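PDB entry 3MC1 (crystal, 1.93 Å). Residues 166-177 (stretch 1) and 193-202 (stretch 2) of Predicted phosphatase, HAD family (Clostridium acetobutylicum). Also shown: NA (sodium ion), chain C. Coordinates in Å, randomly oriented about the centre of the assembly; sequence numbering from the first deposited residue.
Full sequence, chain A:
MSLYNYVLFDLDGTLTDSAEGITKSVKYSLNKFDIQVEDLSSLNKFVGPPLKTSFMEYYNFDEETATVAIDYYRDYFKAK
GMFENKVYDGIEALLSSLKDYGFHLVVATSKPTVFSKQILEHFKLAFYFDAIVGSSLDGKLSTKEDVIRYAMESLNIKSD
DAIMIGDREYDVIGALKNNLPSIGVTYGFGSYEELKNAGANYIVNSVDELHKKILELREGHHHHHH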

# COMPACT_ATOMS: atom_id res chain seq x y z
N GLY A 166 1.47 7.59 -0.10
CA GLY A 166 0.76 6.58 0.68
C GLY A 166 -0.42 7.19 1.43
O GLY A 166 -0.55 8.41 1.48
N ASP A 167 -1.27 6.34 2.02
CA ASP A 167 -2.45 6.80 2.74
C ASP A 167 -2.38 6.60 4.26
O ASP A 167 -3.23 7.13 4.99
N ARG A 168 -1.37 5.87 4.73
CA ARG A 168 -1.25 5.59 6.16
C ARG A 168 0.05 6.11 6.78
O ARG A 168 1.02 6.43 6.08
N GLU A 169 0.07 6.19 8.10
CA GLU A 169 1.25 6.66 8.83
C GLU A 169 2.44 5.75 8.53
O GLU A 169 3.58 6.20 8.57
N TYR A 170 2.16 4.48 8.24
CA TYR A 170 3.21 3.51 7.94
C TYR A 170 3.99 3.93 6.70
O TYR A 170 5.21 3.70 6.60
N ASP A 171 3.29 4.55 5.75
CA ASP A 171 3.93 5.01 4.54
C ASP A 171 4.84 6.19 4.84
O ASP A 171 5.95 6.28 4.31
N VAL A 172 4.38 7.09 5.70
CA VAL A 172 5.17 8.26 6.08
C VAL A 172 6.43 7.81 6.82
O VAL A 172 7.53 8.26 6.52
N ILE A 173 6.25 6.92 7.80
CA ILE A 173 7.36 6.41 8.58
C ILE A 173 8.36 5.68 7.67
O ILE A 173 9.57 5.86 7.80
N GLY A 174 7.84 4.86 6.76
CA GLY A 174 8.70 4.13 5.84
C GLY A 174 9.49 5.06 4.94
O GLY A 174 10.65 4.80 4.60
N ALA A 175 8.85 6.16 4.54
CA ALA A 175 9.49 7.15 3.67
C ALA A 175 10.58 7.88 4.45
O ALA A 175 11.71 8.02 3.99
N LEU A 176 10.22 8.35 5.64
CA LEU A 176 11.17 9.06 6.48
C LEU A 176 12.42 8.21 6.71
O LEU A 176 13.54 8.70 6.58
N LYS A 177 12.22 6.93 7.03
CA LYS A 177 13.33 6.02 7.28
C LYS A 177 14.24 5.79 6.09
O LYS A 177 15.34 5.24 6.24
N GLU A 193 -5.36 13.72 10.15
CA GLU A 193 -4.74 13.74 11.47
C GLU A 193 -3.70 12.63 11.64
O GLU A 193 -2.64 12.86 12.22
N GLU A 194 -4.02 11.44 11.15
CA GLU A 194 -3.08 10.32 11.24
C GLU A 194 -1.80 10.64 10.49
O GLU A 194 -0.69 10.41 10.99
N LEU A 195 -1.95 11.20 9.29
CA LEU A 195 -0.80 11.54 8.45
C LEU A 195 -0.02 12.73 8.97
O LEU A 195 1.21 12.75 8.90
N LYS A 196 -0.72 13.73 9.48
CA LYS A 196 -0.07 14.92 10.01
C LYS A 196 0.80 14.57 11.21
O LYS A 196 1.94 15.03 11.31
N ASN A 197 0.27 13.77 12.13
CA ASN A 197 1.00 13.36 13.32
C ASN A 197 2.11 12.36 13.03
O ASN A 197 3.00 12.15 13.87
N ALA A 198 2.06 11.75 11.86
CA ALA A 198 3.08 10.78 11.46
C ALA A 198 4.26 11.56 10.91
O ALA A 198 5.39 11.08 10.90
N GLY A 199 3.98 12.78 10.45
CA GLY A 199 5.03 13.62 9.90
C GLY A 199 4.97 13.77 8.40
O GLY A 199 5.91 14.26 7.79
N ALA A 200 3.86 13.35 7.80
CA ALA A 200 3.70 13.44 6.35
C ALA A 200 4.25 14.78 5.88
O ALA A 200 3.94 15.82 6.45
N ASN A 201 5.07 14.76 4.85
CA ASN A 201 5.66 15.98 4.32
C ASN A 201 4.67 16.78 3.46
O ASN A 201 4.82 17.98 3.27
N TYR A 202 3.65 16.10 2.96
CA TYR A 202 2.62 16.73 2.12
C TYR A 202 1.34 15.92 2.31
O TYR A 202 1.41 14.70 2.47

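V172 sits at the centre of the contact. It lies on helix 169-176, and its CA-to-CB bond points toward the other stretch. Its chi1 is t, at -178°. The two methyls reach four residues: L195, A198, G199 and A200. V172 CG2 packs on L195 CD2 at 3.8 Å and on A200 CB, also at 3.8 Å. V172 CB lies 3.9 Å from A198 CB. V172 CG1 rests on backbone, 3.2 Å from A200 N and 3.5 Å from G199 C. The valine thus covers the turn that ends helix 193-198.

The two helices run in nearly the same direction, with 21° between them. Their axes approach to 8.8 Å. The side chain of A198 packs into this space. It points toward stretch 1, and A198 CB lies 3.5 Å from E169 CB. The CA atoms of E169 and A198 are 5.2 Å apart.

L195 leaves its helix sideways, but its end comes nearer. Its rotamer is m, t. Besides V172, CD2 meets the backbone just before helix 169-176. L195 CD2 lies 3.6 Å from D167 O and 3.6 Å from R168 O.

G199 closes the second helix in a Schellman motif. Its phi is positive, at 108°. A CB here would be jammed against the carbonyl O of the residue before, so the backbone angles call for glycine. A200 N returns to L195 O with a backbone hydrogen bond of 2.9 Å. The CA-to-CB bond of A200 points away overall, yet its CB still touches V172.

L176 extends the apolar contact one turn further along. It points toward stretch 2 with rotamer m, t, and it remains exposed. L176 CD1 is 3.8 Å from A198 O. Its CD2 approaches the side chain of N201, whose end comes nearer than its sideways CB suggests.

E194 makes the polar edge. It points toward stretch 1 with chi1 and chi2 both t, which extends the chain to the start of the other helix. OE2 accepts two hydrogen bonds. E169 N, in the first turn of helix 169-176, donates to E194 OE2 at 2.9 Å. R168 NE donates to E194 OE2 at 3.0 Å, as part of a salt bridge. The carboxylate oxygen lies at the edge of the guanidinium, near its plane. R168 starts away from stretch 2, but its m, m, m rotamer brings its end nearer.

Behind this edge, D171 OD2 accepts a hydrogen bond from R168 N at 3.1 Å. A weak one from D167 N to D171 OD2 measures 3.3 Å. These bonds hold the loop against the first helix. D167 points away from stretch 2, with chi1 p, and D167 OD1 binds the sodium ion NA at 2.3 Å. Water 1 and water 2 also bind the sodium, with two further atoms from elsewhere in the structure. Water 1 donates to D167 OD2 at 2.7 Å. Water 2 donates to D171 OD2 at 2.8 Å, linking that aspartate to the ion.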

# COMPACT_ATOMS: atom_id res chain seq x y z
CB ASP A 167 -3.71 6.09 2.20
CG ASP A 167 -3.65 4.57 2.35
OD1 ASP A 167 -2.63 3.95 1.96
OD2 ASP A 167 -4.64 3.99 2.87
CB ARG A 168 -1.34 4.07 6.40
CG ARG A 168 -2.57 3.38 5.81
CD ARG A 168 -3.86 3.84 6.48
NE ARG A 168 -3.87 3.54 7.91
CZ ARG A 168 -4.08 2.33 8.43
NH1 ARG A 168 -4.31 1.29 7.64
NH2 ARG A 168 -4.06 2.16 9.75
CB GLU A 169 0.97 6.66 10.33
CG GLU A 169 0.74 5.27 10.90
CD GLU A 169 0.55 5.29 12.40
OE1 GLU A 169 1.40 5.90 13.10
OE2 GLU A 169 -0.43 4.69 12.89
CB TYR A 170 2.58 2.14 7.72
CG TYR A 170 1.75 1.69 8.90
CD1 TYR A 170 2.34 1.37 10.11
CD2 TYR A 170 0.35 1.65 8.81
CE1 TYR A 170 1.58 1.00 11.22
CE2 TYR A 170 -0.43 1.28 9.91
CZ TYR A 170 0.19 0.96 11.12
OH TYR A 170 -0.56 0.61 12.21
CB ASP A 171 2.87 5.40 3.52
CG ASP A 171 2.07 4.20 3.06
OD1 ASP A 171 2.69 3.28 2.51
OD2 ASP A 171 0.83 4.18 3.25
CB VAL A 172 4.36 9.23 6.98
CG1 VAL A 172 5.19 10.45 7.32
CG2 VAL A 172 3.07 9.64 6.28
CB ILE A 173 6.84 5.45 9.69
CG1 ILE A 173 5.89 6.21 10.62
CG2 ILE A 173 8.00 4.85 10.47
CD1 ILE A 173 5.07 5.34 11.55
CB ALA A 175 8.46 8.14 3.16
CB LEU A 176 10.53 9.41 7.83
CG LEU A 176 9.36 10.40 7.76
CD1 LEU A 176 8.65 10.49 9.12
CD2 LEU A 176 9.88 11.77 7.34
CB LYS A 177 12.79 4.67 7.79
CG LYS A 177 12.14 4.79 9.15
CD LYS A 177 11.88 3.44 9.77
CE LYS A 177 11.49 3.59 11.23
NZ LYS A 177 11.28 2.26 11.88
CB GLU A 193 -5.82 13.61 12.56
CG GLU A 193 -6.78 14.81 12.71
CD GLU A 193 -7.77 14.97 11.56
OE1 GLU A 193 -8.14 13.95 10.94
OE2 GLU A 193 -8.20 16.13 11.28
CB GLU A 194 -3.70 9.05 10.64
CG GLU A 194 -2.76 7.84 10.62
CD GLU A 194 -3.33 6.64 9.89
OE1 GLU A 194 -4.49 6.26 10.19
OE2 GLU A 194 -2.63 6.05 9.04
CB LEU A 195 -1.27 11.79 7.02
CG LEU A 195 -1.87 10.55 6.35
CD1 LEU A 195 -2.72 10.95 5.13
CD2 LEU A 195 -0.74 9.60 5.96
CB LYS A 196 -1.11 15.97 10.41
CG LYS A 196 -0.52 17.24 11.01
CD LYS A 196 -1.61 18.10 11.62
CE LYS A 196 -1.03 19.29 12.39
NZ LYS A 196 -2.11 20.12 13.02
CB ASN A 197 0.05 12.75 14.36
CG ASN A 197 -0.88 13.78 14.97
OD1 ASN A 197 -0.46 14.87 15.38
ND2 ASN A 197 -2.17 13.44 15.06
CB ALA A 198 2.53 9.84 10.39
CB ALA A 200 2.24 13.29 5.97
CB ASN A 201 6.94 15.63 3.55
CG ASN A 201 8.01 15.01 4.44
OD1 ASN A 201 8.64 15.70 5.24
ND2 ASN A 201 8.23 13.70 4.29
CB TYR A 202 3.04 16.70 0.66
CG TYR A 202 4.48 17.07 0.42
CD1 TYR A 202 4.82 18.35 -0.03
CD2 TYR A 202 5.51 16.18 0.69
CE1 TYR A 202 6.15 18.71 -0.19
CE2 TYR A 202 6.85 16.55 0.53
CZ TYR A 202 7.15 17.82 0.10
OH TYR A 202 8.47 18.22 -0.02
NA NA C . -1.95 1.77 1.81
O HOH W 1 -3.97 1.38 3.00
O HOH W 2 -0.53 1.75 3.50